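Beta/alpha-amylase (Paenibacillus polymyxa, PDB 3VOC) hydrolyses alpha-1,4-glucosidic linkages of starch, its beta-amylase domain, the part described here, releasing maltose from non-reducing chain ends. Local coordinates at residues A[98-110]-A[121-133]. Numbering follows the deposited sequence. Where two conformers were deposited one is given.
Sequences WLSSKGSADEMQF and ALSPLWSGTGKQY. With CA (calcium ion), chain B.
With chi1 at -178°, the Trp-126 indole is swung away from its own backbone N, and Met-108 CG stands opposite its carbonyl carbon (chi1 -60°), which in the conformer described lays the two side chains alongside each other in a Met-aromatic contact. In this family 14 TIM barrel it folds the long excursion after barrel strand 73-79 back on itself, packing 98-110 against the turn at 123-126 that leads into helix 127-144. Met-108 CG sits 3.9 Å from the centroid of the Trp-126 five-membered ring, nearly on its normal, a CH-pi geometry; SD is farther, 4.7 Å from the six-membered ring centroid. Gly-128 N lies over the rim of the opposite face, Glu-107 OE1 meets the edge in plane, 3.6 Å from Trp-126 CD1, and Leu-99 CD2 approaches CZ3 obliquely at 4.1 Å. Were this tryptophan replaced by alanine, Met-108 would probably lose its aromatic face and a gap open beside Leu-99 CD2. One backbone bond, Ser-123 N to Met-108 O (2.9 Å), ties the segments; a water also bridges Met-108 O and Ala-121 O. Gln-132 joins Glu-48, Asp-52, Asn-53 and Glu-135 around the calcium ion: its OE1 binds the metal at 2.3 Å and lies at the Trp-98 ring edge, 3.4 Å from CH2.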
loop_
_atom_site.group_PDB
_atom_site.type_symbol
_atom_site.label_atom_id
_atom_site.label_comp_id
_atom_site.label_asym_id
_atom_site.label_seq_id
_atom_site.Cartn_x
_atom_site.Cartn_y
_atom_site.Cartn_z
ATOM N N TRP A 98 5.014 -0.936 22.324
ATOM C CA TRP A 98 4.128 -0.413 23.378
ATOM C C TRP A 98 2.662 -0.323 22.934
ATOM O O TRP A 98 1.750 -0.195 23.777
ATOM C CB TRP A 98 4.621 0.952 23.886
ATOM C CG TRP A 98 4.915 1.906 22.763
ATOM C CD1 TRP A 98 6.136 2.172 22.213
ATOM C CD2 TRP A 98 3.967 2.679 22.035
ATOM N NE1 TRP A 98 6.008 3.090 21.189
ATOM C CE2 TRP A 98 4.682 3.413 21.061
ATOM C CE3 TRP A 98 2.582 2.849 22.127
ATOM C CZ2 TRP A 98 4.053 4.281 20.170
ATOM C CZ3 TRP A 98 1.956 3.714 21.233
ATOM C CH2 TRP A 98 2.693 4.416 20.269
ATOM N N LEU A 99 2.422 -0.375 21.619
ATOM C CA LEU A 99 1.047 -0.315 21.096
ATOM C C LEU A 99 0.151 -1.393 21.705
ATOM O O LEU A 99 -1.029 -1.155 21.954
ATOM C CB LEU A 99 1.015 -0.404 19.560
ATOM C CG LEU A 99 1.363 0.890 18.811
ATOM C CD1 LEU A 99 1.789 0.598 17.369
ATOM C CD2 LEU A 99 0.179 1.882 18.819
ATOM N N SER A 100 0.742 -2.554 21.963
ATOM C CA SER A 100 0.045 -3.712 22.526
ATOM C C SER A 100 -0.570 -3.418 23.890
ATOM O O SER A 100 -1.510 -4.090 24.311
ATOM C CB SER A 100 1.018 -4.891 22.646
ATOM O OG SER A 100 2.027 -4.602 23.615
ATOM N N SER A 101 -0.025 -2.426 24.588
ATOM C CA SER A 101 -0.510 -2.085 25.914
ATOM C C SER A 101 -1.539 -0.942 25.862
ATOM O O SER A 101 -2.029 -0.495 26.898
ATOM C CB SER A 101 0.665 -1.765 26.848
ATOM O OG SER A 101 1.234 -0.510 26.535
ATOM N N LYS A 102 -1.894 -0.501 24.650
ATOM C CA LYS A 102 -2.794 0.654 24.473
ATOM C C LYS A 102 -4.221 0.321 23.995
ATOM O O LYS A 102 -5.102 1.180 24.018
ATOM C CB LYS A 102 -2.151 1.698 23.539
ATOM C CG LYS A 102 -0.883 2.341 24.097
ATOM C CD LYS A 102 -1.172 3.216 25.314
ATOM C CE LYS A 102 0.008 4.115 25.675
ATOM N NZ LYS A 102 0.968 3.440 26.614
ATOM N N GLY A 103 -4.449 -0.913 23.551
ATOM C CA GLY A 103 -5.778 -1.311 23.072
ATOM C C GLY A 103 -5.850 -2.820 23.006
ATOM O O GLY A 103 -4.817 -3.493 23.139
ATOM N N SER A 104 -7.047 -3.368 22.795
ATOM C CA SER A 104 -7.190 -4.821 22.786
ATOM C C SER A 104 -6.638 -5.371 21.479
ATOM O O SER A 104 -6.815 -4.747 20.423
ATOM C CB SER A 104 -8.650 -5.257 22.997
ATOM O OG SER A 104 -9.372 -5.294 21.798
ATOM N N ALA A 105 -5.974 -6.525 21.550
ATOM C CA ALA A 105 -5.391 -7.141 20.354
ATOM C C ALA A 105 -6.478 -7.332 19.300
ATOM O O ALA A 105 -6.244 -7.070 18.120
ATOM C CB ALA A 105 -4.726 -8.467 20.679
ATOM N N ASP A 106 -7.651 -7.784 19.733
ATOM C CA ASP A 106 -8.780 -8.034 18.825
ATOM C C ASP A 106 -9.191 -6.777 18.018
ATOM O O ASP A 106 -9.492 -6.865 16.834
ATOM C CB ASP A 106 -9.989 -8.589 19.599
ATOM C CG ASP A 106 -11.161 -8.937 18.685
ATOM O OD1 ASP A 106 -11.234 -10.099 18.232
ATOM O OD2 ASP A 106 -11.992 -8.043 18.397
ATOM N N GLU A 107 -9.200 -5.619 18.667
ATOM C CA GLU A 107 -9.572 -4.384 17.996
ATOM C C GLU A 107 -8.446 -3.861 17.093
ATOM O O GLU A 107 -8.709 -3.134 16.126
ATOM C CB GLU A 107 -9.884 -3.304 19.034
ATOM C CG GLU A 107 -11.197 -3.517 19.782
ATOM C CD GLU A 107 -11.441 -2.436 20.819
ATOM O OE1 GLU A 107 -10.945 -1.298 20.616
ATOM O OE2 GLU A 107 -12.116 -2.739 21.837
ATOM N N MET A 108 -7.204 -4.209 17.430
ATOM C CA MET A 108 -6.022 -3.672 16.740
ATOM C C MET A 108 -5.519 -4.529 15.599
ATOM O O MET A 108 -4.759 -4.057 14.752
ATOM C CB MET A 108 -4.875 -3.505 17.725
ATOM C CG MET A 108 -5.189 -2.572 18.870
ATOM S SD MET A 108 -3.923 -2.741 20.135
ATOM C CE MET A 108 -2.448 -2.331 19.181
ATOM N N GLN A 109 -5.915 -5.793 15.584
ATOM C CA GLN A 109 -5.356 -6.693 14.600
ATOM C C GLN A 109 -6.355 -7.157 13.559
ATOM O O GLN A 109 -7.510 -6.703 13.538
ATOM C CB GLN A 109 -4.682 -7.876 15.307
ATOM C CG GLN A 109 -3.485 -7.433 16.180
ATOM C CD GLN A 109 -2.843 -8.579 16.933
ATOM O OE1 GLN A 109 -3.436 -9.653 17.082
ATOM N NE2 GLN A 109 -1.617 -8.352 17.420
ATOM N N PHE A 110 -5.886 -8.058 12.699
ATOM C CA PHE A 110 -6.710 -8.714 11.687
ATOM C C PHE A 110 -6.710 -10.195 11.984
ATOM O O PHE A 110 -5.713 -10.734 12.441
ATOM C CB PHE A 110 -6.131 -8.492 10.291
ATOM C CG PHE A 110 -6.058 -7.038 9.873
ATOM C CD1 PHE A 110 -7.122 -6.437 9.200
ATOM C CD2 PHE A 110 -4.905 -6.285 10.117
ATOM C CE1 PHE A 110 -7.050 -5.094 8.799
ATOM C CE2 PHE A 110 -4.814 -4.945 9.718
ATOM C CZ PHE A 110 -5.888 -4.350 9.047
ATOM N N ALA A 121 -0.152 -4.233 10.292
ATOM C CA ALA A 121 -0.494 -2.825 10.475
ATOM C C ALA A 121 -1.670 -2.786 11.428
ATOM O O ALA A 121 -2.357 -3.804 11.606
ATOM C CB ALA A 121 -0.858 -2.178 9.133
ATOM N N LEU A 122 -1.909 -1.622 12.036
ATOM C CA LEU A 122 -3.075 -1.458 12.908
ATOM C C LEU A 122 -4.348 -1.558 12.100
ATOM O O LEU A 122 -4.401 -1.073 10.972
ATOM C CB LEU A 122 -3.040 -0.099 13.613
ATOM C CG LEU A 122 -1.878 0.148 14.574
ATOM C CD1 LEU A 122 -1.990 1.558 15.134
ATOM C CD2 LEU A 122 -1.931 -0.883 15.699
ATOM N N SER A 123 -5.373 -2.191 12.664
ATOM C CA SER A 123 -6.668 -2.229 11.997
ATOM C C SER A 123 -7.258 -0.831 11.938
ATOM O O SER A 123 -7.210 -0.114 12.940
ATOM C CB SER A 123 -7.645 -3.125 12.769
ATOM O OG SER A 123 -8.939 -3.076 12.181
ATOM N N PRO A 124 -7.870 -0.459 10.795
ATOM C CA PRO A 124 -8.640 0.786 10.706
ATOM C C PRO A 124 -9.782 0.821 11.712
ATOM O O PRO A 124 -10.277 1.895 12.043
ATOM C CB PRO A 124 -9.227 0.743 9.300
ATOM C CG PRO A 124 -8.340 -0.134 8.530
ATOM C CD PRO A 124 -7.857 -1.183 9.514
ATOM N N LEU A 125 -10.189 -0.346 12.196
ATOM C CA LEU A 125 -11.299 -0.417 13.146
ATOM C C LEU A 125 -10.931 0.001 14.561
ATOM O O LEU A 125 -11.821 0.207 15.382
ATOM C CB LEU A 125 -11.908 -1.824 13.174
ATOM C CG LEU A 125 -12.433 -2.352 11.831
ATOM C CD1 LEU A 125 -12.887 -3.792 12.024
ATOM C CD2 LEU A 125 -13.547 -1.493 11.258
ATOM N N TRP A 126 -9.641 0.088 14.872
ATOM C CA TRP A 126 -9.244 0.516 16.216
ATOM C C TRP A 126 -9.450 2.014 16.357
ATOM O O TRP A 126 -9.003 2.801 15.512
ATOM C CB TRP A 126 -7.797 0.130 16.542
ATOM C CG TRP A 126 -7.386 0.516 17.930
ATOM C CD1 TRP A 126 -8.122 0.361 19.087
ATOM C CD2 TRP A 126 -6.141 1.102 18.327
ATOM N NE1 TRP A 126 -7.412 0.832 20.168
ATOM C CE2 TRP A 126 -6.190 1.280 19.734
ATOM C CE3 TRP A 126 -4.981 1.479 17.635
ATOM C CZ2 TRP A 126 -5.131 1.839 20.455
ATOM C CZ3 TRP A 126 -3.920 2.034 18.356
ATOM C CH2 TRP A 126 -4.005 2.210 19.753
ATOM N N SER A 127 -10.148 2.402 17.418
ATOM C CA SER A 127 -10.382 3.816 17.720
ATOM C C SER A 127 -9.087 4.626 17.760
ATOM O O SER A 127 -9.083 5.821 17.443
ATOM C CB SER A 127 -11.145 3.966 19.053
ATOM O OG SER A 127 -10.452 3.326 20.132
ATOM N N GLY A 128 -7.988 3.984 18.134
ATOM C CA GLY A 128 -6.721 4.689 18.305
ATOM C C GLY A 128 -5.819 4.823 17.086
ATOM O O GLY A 128 -4.809 5.533 17.143
ATOM N N THR A 129 -6.161 4.147 15.983
ATOM C CA THR A 129 -5.306 4.167 14.789
ATOM C C THR A 129 -5.147 5.588 14.224
ATOM O O THR A 129 -4.025 6.060 14.040
ATOM C CB THR A 129 -5.816 3.196 13.704
ATOM O OG1 THR A 129 -5.792 1.856 14.218
ATOM C CG2 THR A 129 -4.917 3.272 12.437
ATOM N N GLY A 130 -6.272 6.255 13.959
ATOM C CA GLY A 130 -6.261 7.632 13.416
ATOM C C GLY A 130 -5.474 8.587 14.296
ATOM O O GLY A 130 -4.668 9.387 13.801
ATOM N N LYS A 131 -5.687 8.482 15.602
ATOM C CA LYS A 131 -5.019 9.346 16.577
ATOM C C LYS A 131 -3.518 9.111 16.525
ATOM O O LYS A 131 -2.749 10.060 16.451
ATOM C CB LYS A 131 -5.547 9.086 18.003
ATOM C CG LYS A 131 -4.934 10.012 19.054
ATOM C CD LYS A 131 -5.495 9.765 20.455
ATOM C CE LYS A 131 -4.906 10.775 21.437
ATOM N NZ LYS A 131 -5.089 10.326 22.845
ATOM N N GLN A 132 -3.105 7.845 16.583
ATOM C CA GLN A 132 -1.675 7.513 16.491
ATOM C C GLN A 132 -1.011 8.050 15.215
ATOM O O GLN A 132 0.086 8.598 15.281
ATOM C CB GLN A 132 -1.431 6.009 16.646
ATOM C CG GLN A 132 -1.639 5.481 18.077
ATOM C CD GLN A 132 -0.719 6.124 19.114
ATOM O OE1 GLN A 132 0.433 6.470 18.829
ATOM N NE2 GLN A 132 -1.227 6.267 20.334
ATOM N N TYR A 133 -1.672 7.921 14.062
ATOM C CA TYR A 133 -1.066 8.398 12.814
ATOM C C TYR A 133 -1.000 9.921 12.806
ATOM O O TYR A 133 -0.042 10.504 12.324
ATOM C CB TYR A 133 -1.844 7.919 11.584
ATOM C CG TYR A 133 -1.736 6.422 11.235
ATOM C CD1 TYR A 133 -1.438 5.453 12.202
ATOM C CD2 TYR A 133 -1.999 5.986 9.941
ATOM C CE1 TYR A 133 -1.372 4.092 11.859
ATOM C CE2 TYR A 133 -1.937 4.629 9.593
ATOM C CZ TYR A 133 -1.639 3.694 10.563
ATOM O OH TYR A 133 -1.602 2.363 10.223
HETATM CA CA CA B . 1.784 8.272 19.422
HETATM O O HOH W 1 -2.087 -4.831 14.318
HETATM O O HOH W 2 -9.489 -5.666 11.925
HETATM O O HOH W 3 2.156 8.518 17.124
#